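Local coordinates for Arf-GAP domain and FG repeat-containing protein 1 (Homo sapiens, PDB 2OLM) that acts as a cofactor for HIV-1 Rev, promoting movement of Rev-responsive element-containing RNAs from the nuclear periphery to the cytoplasm, and serves vesicle docking or fusion in acrosome biogenesis, at residues Ile91-Ala102 / Lys119-Pro129. Numbering follows the deposited sequence.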
loop_
_atom_site.group_PDB
_atom_site.type_symbol
_atom_site.label_atom_id
_atom_site.label_comp_id
_atom_site.label_asym_id
_atom_site.label_seq_id
_atom_site.Cartn_x
_atom_site.Cartn_y
_atom_site.Cartn_z
ATOM N N ILE A 91 -12.048 16.998 17.793
ATOM C CA ILE A 91 -11.136 17.850 18.572
ATOM C C ILE A 91 -10.966 19.197 17.869
ATOM O O ILE A 91 -11.492 20.221 18.302
ATOM C CB ILE A 91 -9.759 17.141 18.776
ATOM C CG1 ILE A 91 -9.976 15.863 19.590
ATOM C CG2 ILE A 91 -8.744 18.099 19.432
ATOM C CD1 ILE A 91 -8.785 14.866 19.507
ATOM N N TRP A 92 -10.278 19.175 16.748
ATOM C CA TRP A 92 -9.860 20.404 16.075
ATOM C C TRP A 92 -11.006 21.154 15.367
ATOM O O TRP A 92 -10.905 22.358 15.108
ATOM C CB TRP A 92 -8.717 20.080 15.075
ATOM C CG TRP A 92 -7.578 19.438 15.753
ATOM C CD1 TRP A 92 -7.266 18.106 15.741
ATOM C CD2 TRP A 92 -6.623 20.070 16.612
ATOM N NE1 TRP A 92 -6.178 17.865 16.560
ATOM C CE2 TRP A 92 -5.768 19.061 17.091
ATOM C CE3 TRP A 92 -6.405 21.396 17.012
ATOM C CZ2 TRP A 92 -4.717 19.335 17.992
ATOM C CZ3 TRP A 92 -5.348 21.679 17.859
ATOM C CH2 TRP A 92 -4.523 20.638 18.352
ATOM N N LEU A 93 -12.062 20.410 15.030
ATOM C CA LEU A 93 -13.230 20.966 14.391
ATOM C C LEU A 93 -14.474 20.659 15.249
ATOM O O LEU A 93 -15.597 20.657 14.724
ATOM C CB LEU A 93 -13.432 20.394 12.971
ATOM C CG LEU A 93 -12.313 20.682 11.995
ATOM C CD1 LEU A 93 -12.528 19.874 10.728
ATOM C CD2 LEU A 93 -12.182 22.180 11.723
ATOM N N GLY A 94 -14.315 20.451 16.549
ATOM C CA GLY A 94 -15.468 20.080 17.387
ATOM C C GLY A 94 -16.540 21.130 17.414
ATOM O O GLY A 94 -17.733 20.794 17.601
ATOM N N LEU A 95 -16.192 22.392 17.219
ATOM C CA LEU A 95 -17.173 23.527 17.213
ATOM C C LEU A 95 -17.486 24.042 15.812
ATOM O O LEU A 95 -18.277 24.968 15.653
ATOM C CB LEU A 95 -16.683 24.678 18.132
ATOM C CG LEU A 95 -16.303 24.248 19.530
ATOM C CD1 LEU A 95 -15.812 25.468 20.347
ATOM C CD2 LEU A 95 -17.472 23.510 20.237
ATOM N N PHE A 96 -16.833 23.490 14.804
ATOM C CA PHE A 96 -16.972 23.914 13.393
ATOM C C PHE A 96 -18.284 23.414 12.805
ATOM O O PHE A 96 -18.650 22.271 12.995
ATOM C CB PHE A 96 -15.765 23.358 12.621
ATOM C CG PHE A 96 -15.599 23.834 11.217
ATOM C CD1 PHE A 96 -14.744 24.865 10.901
ATOM C CD2 PHE A 96 -16.260 23.203 10.183
ATOM C CE1 PHE A 96 -14.559 25.281 9.544
ATOM C CE2 PHE A 96 -16.106 23.612 8.882
ATOM C CZ PHE A 96 -15.251 24.633 8.555
ATOM N N ASP A 97 -18.975 24.311 12.105
ATOM C CA ASP A 97 -20.189 23.947 11.382
ATOM C C ASP A 97 -19.888 23.778 9.913
ATOM O O ASP A 97 -19.442 24.707 9.251
ATOM C CB ASP A 97 -21.265 24.964 11.601
ATOM C CG ASP A 97 -22.586 24.477 11.141
ATOM O OD1 ASP A 97 -23.356 23.953 11.966
ATOM O OD2 ASP A 97 -22.841 24.512 9.917
ATOM N N ASP A 98 -20.132 22.573 9.406
ATOM C CA ASP A 98 -19.800 22.236 8.013
ATOM C C ASP A 98 -20.594 23.011 7.004
ATOM O O ASP A 98 -20.195 23.054 5.828
ATOM C CB ASP A 98 -20.028 20.763 7.778
ATOM C CG ASP A 98 -19.055 19.864 8.548
ATOM O OD1 ASP A 98 -17.930 20.301 8.883
ATOM O OD2 ASP A 98 -19.439 18.714 8.771
ATOM N N ARG A 99 -21.696 23.643 7.412
ATOM C CA ARG A 99 -22.481 24.457 6.473
ATOM C C ARG A 99 -21.949 25.847 6.311
ATOM O O ARG A 99 -22.093 26.448 5.263
ATOM C CB ARG A 99 -23.925 24.539 6.920
ATOM C CG ARG A 99 -24.619 23.215 6.949
ATOM C CD ARG A 99 -25.852 23.171 7.849
ATOM N NE ARG A 99 -25.520 23.293 9.268
ATOM C CZ ARG A 99 -26.357 23.033 10.252
ATOM N NH1 ARG A 99 -27.608 22.619 10.017
ATOM N NH2 ARG A 99 -25.939 23.147 11.492
ATOM N N SER A 100 -21.360 26.426 7.359
ATOM C CA SER A 100 -21.021 27.852 7.253
ATOM C C SER A 100 -19.845 28.395 8.022
ATOM O O SER A 100 -19.560 29.577 7.931
ATOM C CB SER A 100 -22.248 28.695 7.545
ATOM O OG SER A 100 -22.627 28.514 8.869
ATOM N N SER A 101 -19.105 27.553 8.721
ATOM C CA SER A 101 -17.926 28.055 9.388
ATOM C C SER A 101 -16.885 28.556 8.398
ATOM O O SER A 101 -16.895 28.140 7.240
ATOM C CB SER A 101 -17.345 27.031 10.312
ATOM O OG SER A 101 -18.087 26.941 11.519
ATOM N N ALA A 102 -16.002 29.424 8.883
ATOM C CA ALA A 102 -15.115 30.218 8.034
ATOM C C ALA A 102 -14.064 29.325 7.460
ATOM O O ALA A 102 -13.285 28.735 8.219
ATOM C CB ALA A 102 -14.472 31.328 8.858
ATOM N N LYS A 119 -7.025 27.087 13.254
ATOM C CA LYS A 119 -7.470 25.724 13.575
ATOM C C LYS A 119 -6.624 25.112 14.700
ATOM O O LYS A 119 -7.147 24.558 15.668
ATOM C CB LYS A 119 -7.442 24.831 12.324
ATOM C CG LYS A 119 -7.971 23.453 12.485
ATOM C CD LYS A 119 -8.112 22.767 11.121
ATOM C CE LYS A 119 -8.587 21.343 11.238
ATOM N NZ LYS A 119 -8.787 20.649 9.885
ATOM N N TYR A 120 -5.306 25.177 14.521
ATOM C CA TYR A 120 -4.379 24.421 15.358
ATOM C C TYR A 120 -3.707 25.233 16.443
ATOM O O TYR A 120 -3.429 24.692 17.498
ATOM C CB TYR A 120 -3.295 23.713 14.500
ATOM C CG TYR A 120 -3.876 22.659 13.586
ATOM C CD1 TYR A 120 -4.393 21.471 14.081
ATOM C CD2 TYR A 120 -3.944 22.870 12.231
ATOM C CE1 TYR A 120 -4.958 20.524 13.230
ATOM C CE2 TYR A 120 -4.490 21.938 11.385
ATOM C CZ TYR A 120 -5.005 20.762 11.894
ATOM O OH TYR A 120 -5.576 19.783 11.109
ATOM N N GLU A 121 -3.422 26.506 16.170
ATOM C CA GLU A 121 -2.671 27.350 17.119
ATOM C C GLU A 121 -3.615 28.142 18.015
ATOM O O GLU A 121 -3.564 28.040 19.258
ATOM C CB GLU A 121 -1.688 28.267 16.387
ATOM C CG GLU A 121 -0.692 27.533 15.489
ATOM C CD GLU A 121 0.340 28.413 14.837
ATOM O OE1 GLU A 121 0.277 29.642 14.994
ATOM O OE2 GLU A 121 1.223 27.846 14.175
ATOM N N LYS A 122 -4.513 28.896 17.380
ATOM C CA LYS A 122 -5.478 29.694 18.131
ATOM C C LYS A 122 -6.674 28.864 18.612
ATOM O O LYS A 122 -7.384 29.307 19.507
ATOM C CB LYS A 122 -5.939 30.862 17.300
ATOM C CG LYS A 122 -4.777 31.784 16.880
ATOM C CD LYS A 122 -5.217 32.882 15.996
ATOM C CE LYS A 122 -4.053 33.740 15.545
ATOM N NZ LYS A 122 -4.394 34.461 14.285
ATOM N N LYS A 123 -6.891 27.681 18.025
ATOM C CA LYS A 123 -7.908 26.755 18.503
ATOM C C LYS A 123 -9.309 27.356 18.437
ATOM O O LYS A 123 -10.113 27.216 19.373
ATOM C CB LYS A 123 -7.532 26.260 19.905
ATOM C CG LYS A 123 -6.443 25.257 19.821
ATOM C CD LYS A 123 -5.813 24.968 21.146
ATOM C CE LYS A 123 -4.761 23.894 20.972
ATOM N NZ LYS A 123 -3.997 23.683 22.219
ATOM N N ARG A 124 -9.624 27.958 17.321
ATOM C CA ARG A 124 -10.903 28.636 17.168
ATOM C C ARG A 124 -12.103 27.674 17.314
ATOM O O ARG A 124 -13.173 28.108 17.825
ATOM C CB ARG A 124 -10.961 29.311 15.813
ATOM C CG ARG A 124 -12.299 29.995 15.512
ATOM C CD ARG A 124 -12.141 30.910 14.341
ATOM N NE ARG A 124 -13.405 31.555 13.997
ATOM C CZ ARG A 124 -13.564 32.353 12.953
ATOM N NH1 ARG A 124 -12.522 32.653 12.196
ATOM N NH2 ARG A 124 -14.758 32.884 12.699
ATOM N N TRP A 125 -11.983 26.429 16.871
ATOM C CA TRP A 125 -13.129 25.483 16.824
ATOM C C TRP A 125 -12.898 24.279 17.705
ATOM O O TRP A 125 -13.463 23.211 17.480
ATOM C CB TRP A 125 -13.379 25.011 15.368
ATOM C CG TRP A 125 -13.616 26.115 14.419
ATOM C CD1 TRP A 125 -14.795 26.824 14.251
ATOM C CD2 TRP A 125 -12.682 26.702 13.482
ATOM N NE1 TRP A 125 -14.642 27.778 13.283
ATOM C CE2 TRP A 125 -13.349 27.726 12.799
ATOM C CE3 TRP A 125 -11.343 26.434 13.150
ATOM C CZ2 TRP A 125 -12.731 28.498 11.824
ATOM C CZ3 TRP A 125 -10.740 27.208 12.184
ATOM C CH2 TRP A 125 -11.431 28.216 11.528
ATOM N N TYR A 126 -12.031 24.434 18.713
ATOM C CA TYR A 126 -11.428 23.316 19.412
ATOM C C TYR A 126 -12.254 22.835 20.603
ATOM O O TYR A 126 -12.735 23.656 21.404
ATOM C CB TYR A 126 -10.056 23.791 19.899
ATOM C CG TYR A 126 -9.195 22.838 20.712
ATOM C CD1 TYR A 126 -8.337 21.940 20.086
ATOM C CD2 TYR A 126 -9.164 22.895 22.098
ATOM C CE1 TYR A 126 -7.517 21.094 20.816
ATOM C CE2 TYR A 126 -8.352 22.092 22.815
ATOM C CZ TYR A 126 -7.517 21.183 22.185
ATOM O OH TYR A 126 -6.656 20.386 22.930
ATOM N N VAL A 127 -12.378 21.519 20.742
ATOM C CA VAL A 127 -12.890 20.864 21.946
ATOM C C VAL A 127 -11.772 19.958 22.485
ATOM O O VAL A 127 -11.199 19.177 21.732
ATOM C CB VAL A 127 -14.140 20.025 21.630
ATOM C CG1 VAL A 127 -14.620 19.268 22.895
ATOM C CG2 VAL A 127 -15.255 20.907 21.070
ATOM N N PRO A 128 -11.416 20.112 23.770
ATOM C CA PRO A 128 -10.295 19.317 24.294
ATOM C C PRO A 128 -10.520 17.824 24.135
ATOM O O PRO A 128 -11.660 17.347 24.238
ATOM C CB PRO A 128 -10.269 19.703 25.785
ATOM C CG PRO A 128 -10.894 20.991 25.870
ATOM C CD PRO A 128 -11.923 21.066 24.765
ATOM N N PRO A 129 -9.455 17.070 23.859
ATOM C CA PRO A 129 -9.620 15.652 23.597
ATOM C C PRO A 129 -10.374 14.828 24.623
ATOM O O PRO A 129 -11.084 13.918 24.236
ATOM C CB PRO A 129 -8.173 15.143 23.459
ATOM C CG PRO A 129 -7.402 16.315 23.095
ATOM C CD PRO A 129 -8.069 17.510 23.632
#
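Trp92, its CG opposite the carbonyl carbon (chi1 -57°), slides its indole between two tyrosines of 119-129. CD1 of Tyr120 sits over one indole face, 3.6 Å from Trp92 CE3; Tyr126, whose CG is swung opposite its own N (chi1 178°), lays CE1 over the opposite face, 3.7 Å from Trp92 CZ3. Both tyrosine rings are oblique to the indole, their planes turned by about 55°. Lys119 O meets the indole edge and, though buried, has no polar partner in the model. Ile91 CG2 packs 3.5 Å from Tyr126 CE1. In this zinc-finger Arf-GAP domain, the contact ties the end of helix 84-92 and the turn after it to the end of helix 109-121 and the chain that follows. Asp30 OD1, between the zinc ligands Cys28 and Cys31, takes a salt bridge from Lys119 NZ and a hydrogen bond from Tyr120 OH, the tyrosine linking the aromatic cluster to the zinc-site loop. Two backbone hydrogen bonds join the segments: Val127 N to Ile91 O (2.9 Å, nearly straight) and Leu95 N to Trp125 O (2.9 Å), the latter arriving from above the carbonyl plane. Farther along, Phe96 turns its edge onto one face of Trp125, CD1 lying 3.7 Å from Trp125 CE2, while Arg124 CG lies across the other.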